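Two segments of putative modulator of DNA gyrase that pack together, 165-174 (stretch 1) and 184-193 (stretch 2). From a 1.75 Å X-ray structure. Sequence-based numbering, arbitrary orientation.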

# COMPACT_ATOMS: atom_id res chain seq x y z
N SER A 165 10.15 15.21 9.20
CA SER A 165 10.62 14.63 7.96
C SER A 165 10.89 15.69 6.92
O SER A 165 10.16 16.71 6.83
N TYR A 166 11.88 15.41 6.09
CA TYR A 166 12.12 16.11 4.85
C TYR A 166 12.02 15.12 3.71
O TYR A 166 12.52 14.00 3.80
N GLY A 167 11.38 15.49 2.62
CA GLY A 167 11.39 14.71 1.39
C GLY A 167 11.61 15.61 0.17
O GLY A 167 11.15 16.73 0.14
N ASP A 168 12.28 15.10 -0.84
CA ASP A 168 12.24 15.74 -2.13
C ASP A 168 12.29 14.73 -3.26
O ASP A 168 12.48 13.52 -3.04
N GLY A 169 12.08 15.21 -4.46
CA GLY A 169 12.25 14.39 -5.66
C GLY A 169 12.25 15.15 -6.94
O GLY A 169 11.85 16.33 -7.00
N GLU A 170 12.73 14.50 -7.99
CA GLU A 170 12.62 15.00 -9.34
C GLU A 170 12.06 13.85 -10.18
O GLU A 170 12.37 12.69 -9.91
N ASP A 171 11.28 14.19 -11.18
CA ASP A 171 10.59 13.22 -12.04
C ASP A 171 10.68 13.71 -13.45
O ASP A 171 10.47 14.89 -13.73
N PHE A 172 11.03 12.79 -14.35
CA PHE A 172 11.10 13.02 -15.79
C PHE A 172 10.35 11.94 -16.53
O PHE A 172 10.36 10.77 -16.12
N ALA A 173 9.72 12.33 -17.61
CA ALA A 173 8.97 11.36 -18.46
C ALA A 173 9.08 11.76 -19.88
O ALA A 173 8.92 12.95 -20.19
N TYR A 174 9.34 10.77 -20.75
CA TYR A 174 9.33 10.94 -22.18
C TYR A 174 8.37 9.92 -22.75
O TYR A 174 8.56 8.72 -22.47
N GLU A 184 7.21 15.34 -23.43
CA GLU A 184 8.07 15.16 -22.29
C GLU A 184 7.70 16.13 -21.19
O GLU A 184 7.12 17.21 -21.45
N THR A 185 7.92 15.64 -19.97
CA THR A 185 7.64 16.42 -18.76
C THR A 185 8.78 16.32 -17.77
O THR A 185 9.59 15.39 -17.81
N LYS A 186 8.89 17.32 -16.89
CA LYS A 186 9.88 17.26 -15.79
C LYS A 186 9.31 18.12 -14.67
O LYS A 186 8.64 19.11 -14.93
N SER A 187 9.51 17.66 -13.44
CA SER A 187 9.09 18.40 -12.28
C SER A 187 9.90 18.03 -11.04
O SER A 187 10.55 16.96 -10.98
N THR A 188 9.82 18.92 -10.04
CA THR A 188 10.42 18.70 -8.73
C THR A 188 9.39 18.87 -7.66
O THR A 188 8.26 19.41 -7.89
N TRP A 189 9.72 18.36 -6.48
CA TRP A 189 8.92 18.58 -5.28
C TRP A 189 9.79 18.53 -4.05
O TRP A 189 10.80 17.85 -4.00
N TYR A 190 9.33 19.24 -3.03
CA TYR A 190 9.96 19.27 -1.74
C TYR A 190 8.87 19.29 -0.67
O TYR A 190 7.80 19.87 -0.88
N SER A 191 9.15 18.65 0.46
CA SER A 191 8.19 18.64 1.55
C SER A 191 8.82 18.56 2.90
O SER A 191 9.90 17.97 3.07
N LEU A 192 8.16 19.17 3.89
CA LEU A 192 8.57 19.09 5.27
C LEU A 192 7.35 18.79 6.10
O LEU A 192 6.26 19.30 5.84
N SER A 193 7.52 17.97 7.11
CA SER A 193 6.42 17.60 7.96
C SER A 193 6.83 17.41 9.41
O SER A 193 8.01 17.24 9.76

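Stretches 165-174 and 184-193 are neighbouring antiparallel strands, joined by ten backbone hydrogen bonds between alternate residue pairs. As in any extended strand, side chains alternate between the two faces of the sheet rather than pointing straight at the other strand. One face carries Ser 165, Asp 171, Ala 173, Thr 185, Ser 187, Trp 189, Ser 191 and Ser 193.

Ser 165 (chi1 m) pairs with Ser 193 (p). Its CB lies 3.4 Å from Ser 193 OG. Water 1 links the hydroxyls, 3.1 Å from Ser 165 OG and 3.0 Å from Ser 193 OG.

Tyr 166 (t) is buried on the opposite face. Leu 192 (m, t) meets the edge of its ring, with Tyr 166 CD2 3.9 Å from Leu 192 CD2. Tyr 166 OH reaches the ring edge of Tyr 190 (m), 3.4 Å from Tyr 190 CD2. The same hydroxyl donates a hydrogen bond to Asp 168 OD2 at 2.6 Å, within its own strand.

Gly 167 has no side chain, and Trp 189 uses the space. Trp 189 CZ3 comes within 3.4 Å of Gly 167 C.

Asp 168 (p) places its CB 3.7 Å from Tyr 190 CD2. Both its carboxylate oxygens also have partners elsewhere in the structure.

Gly 169 lies under the indole of Trp 189 (chi1 p, chi2 -87°), whose end comes nearer stretch 1. Gly 169 CA is 3.9 Å from the centroid of the five-membered ring, a CH-pi contact over the face. A CB on Gly 169 would clash with Trp 189 NE1, at 2.5 Å.

Glu 170 (p, t) touches lightly: its CB is 4.1 Å from Thr 188 CG2 (Thr 188, p). The end of the Glu 170 side chain leads away.

Asp 171 (m) is linked to stretch 2 through two waters. Water 2 donates to Asp 171 OD2 at 2.7 Å and accepts from Trp 189 NE1 at 3.0 Å. Water 3 donates to Asp 171 OD2 at a short 2.4 Å and hydrogen-bonds Ser 187 OG (Ser 187, p) at 2.9 Å. Asp 171 OD2 and Trp 189 NE1 are 4.0 Å apart; water 2 bridges them from the side.

Phe 172 (m) packs on the aliphatic start of Lys 186 (p), whose end leads away, with Phe 172 CD2 3.6 Å from Lys 186 CB.

Ala 173 CB sits 3.4 Å from Thr 185 OG1 (Thr 185, p).

Tyr 174 (t) meets Glu 184 (p, t) at its ring edge, with Tyr 174 CD1 4.1 Å from Glu 184 CB.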

# COMPACT_ATOMS: atom_id res chain seq x y z
CB SER A 165 9.53 13.71 7.39
OG SER A 165 9.16 12.74 8.36
CB TYR A 166 13.54 16.73 4.87
CG TYR A 166 13.97 17.28 3.54
CD1 TYR A 166 14.44 16.45 2.52
CD2 TYR A 166 13.79 18.65 3.23
CE1 TYR A 166 14.77 16.97 1.27
CE2 TYR A 166 14.09 19.14 1.98
CZ TYR A 166 14.61 18.31 1.02
OH TYR A 166 14.97 18.79 -0.23
CB ASP A 168 13.32 16.82 -2.27
CG ASP A 168 14.76 16.27 -2.39
OD1 ASP A 168 14.95 15.17 -3.00
OD2 ASP A 168 15.70 16.95 -1.90
CB GLU A 170 13.96 15.48 -9.88
CG GLU A 170 15.03 14.44 -9.84
CD GLU A 170 16.40 14.85 -10.40
OE1 GLU A 170 16.54 15.88 -11.05
OE2 GLU A 170 17.33 14.05 -10.19
CB ASP A 171 9.15 13.08 -11.62
CG ASP A 171 9.02 12.41 -10.30
OD1 ASP A 171 9.06 11.16 -10.29
OD2 ASP A 171 8.80 13.03 -9.28
CB PHE A 172 12.53 12.94 -16.29
CG PHE A 172 13.49 13.92 -15.60
CD1 PHE A 172 14.11 13.59 -14.42
CD2 PHE A 172 13.75 15.17 -16.16
CE1 PHE A 172 14.97 14.49 -13.78
CE2 PHE A 172 14.60 16.08 -15.50
CZ PHE A 172 15.18 15.72 -14.33
CB ALA A 173 7.54 11.31 -18.07
CB TYR A 174 10.72 10.71 -22.73
CG TYR A 174 10.88 10.83 -24.20
CD1 TYR A 174 10.74 12.05 -24.86
CD2 TYR A 174 11.24 9.74 -24.98
CE1 TYR A 174 10.90 12.17 -26.25
CE2 TYR A 174 11.44 9.84 -26.35
CZ TYR A 174 11.30 11.07 -27.00
OH TYR A 174 11.49 11.17 -28.39
CB GLU A 184 9.52 15.25 -22.61
CG GLU A 184 10.07 16.54 -23.02
CD GLU A 184 11.59 16.42 -23.23
OE1 GLU A 184 12.36 15.97 -22.33
OE2 GLU A 184 11.97 16.74 -24.32
CB THR A 185 6.36 15.95 -18.12
OG1 THR A 185 6.46 14.55 -17.74
CG2 THR A 185 5.22 16.05 -19.07
CB LYS A 186 11.29 17.78 -16.17
CG LYS A 186 11.30 19.19 -16.69
CD LYS A 186 12.71 19.63 -17.12
CE LYS A 186 12.66 20.97 -17.81
NZ LYS A 186 14.01 21.54 -17.77
CB SER A 187 7.61 18.20 -12.01
OG SER A 187 7.34 16.83 -11.73
CB THR A 188 11.62 19.69 -8.47
OG1 THR A 188 11.15 21.03 -8.80
CG2 THR A 188 12.75 19.39 -9.37
CB TRP A 189 7.73 17.61 -5.15
CG TRP A 189 8.14 16.20 -4.98
CD1 TRP A 189 8.40 15.30 -5.98
CD2 TRP A 189 8.41 15.52 -3.73
NE1 TRP A 189 8.79 14.11 -5.42
CE2 TRP A 189 8.76 14.19 -4.05
CE3 TRP A 189 8.32 15.87 -2.39
CZ2 TRP A 189 9.11 13.24 -3.06
CZ3 TRP A 189 8.64 14.92 -1.41
CH2 TRP A 189 9.02 13.62 -1.76
CB TYR A 190 10.76 20.57 -1.56
CG TYR A 190 11.76 20.86 -2.65
CD1 TYR A 190 11.39 21.53 -3.81
CD2 TYR A 190 13.10 20.48 -2.53
CE1 TYR A 190 12.32 21.79 -4.82
CE2 TYR A 190 14.02 20.76 -3.53
CZ TYR A 190 13.63 21.41 -4.66
OH TYR A 190 14.55 21.73 -5.66
CB SER A 191 7.22 17.48 1.37
OG SER A 191 6.11 17.64 2.23
CB LEU A 192 9.17 20.41 5.76
CG LEU A 192 10.61 20.76 5.34
CD1 LEU A 192 10.83 22.29 5.53
CD2 LEU A 192 11.59 19.97 6.14
CB SER A 193 5.71 16.34 7.43
OG SER A 193 6.50 15.20 7.66
O HOH W 1 6.99 13.84 10.28
O HOH W 2 9.73 11.77 -7.02
O HOH W 3 8.08 15.36 -9.35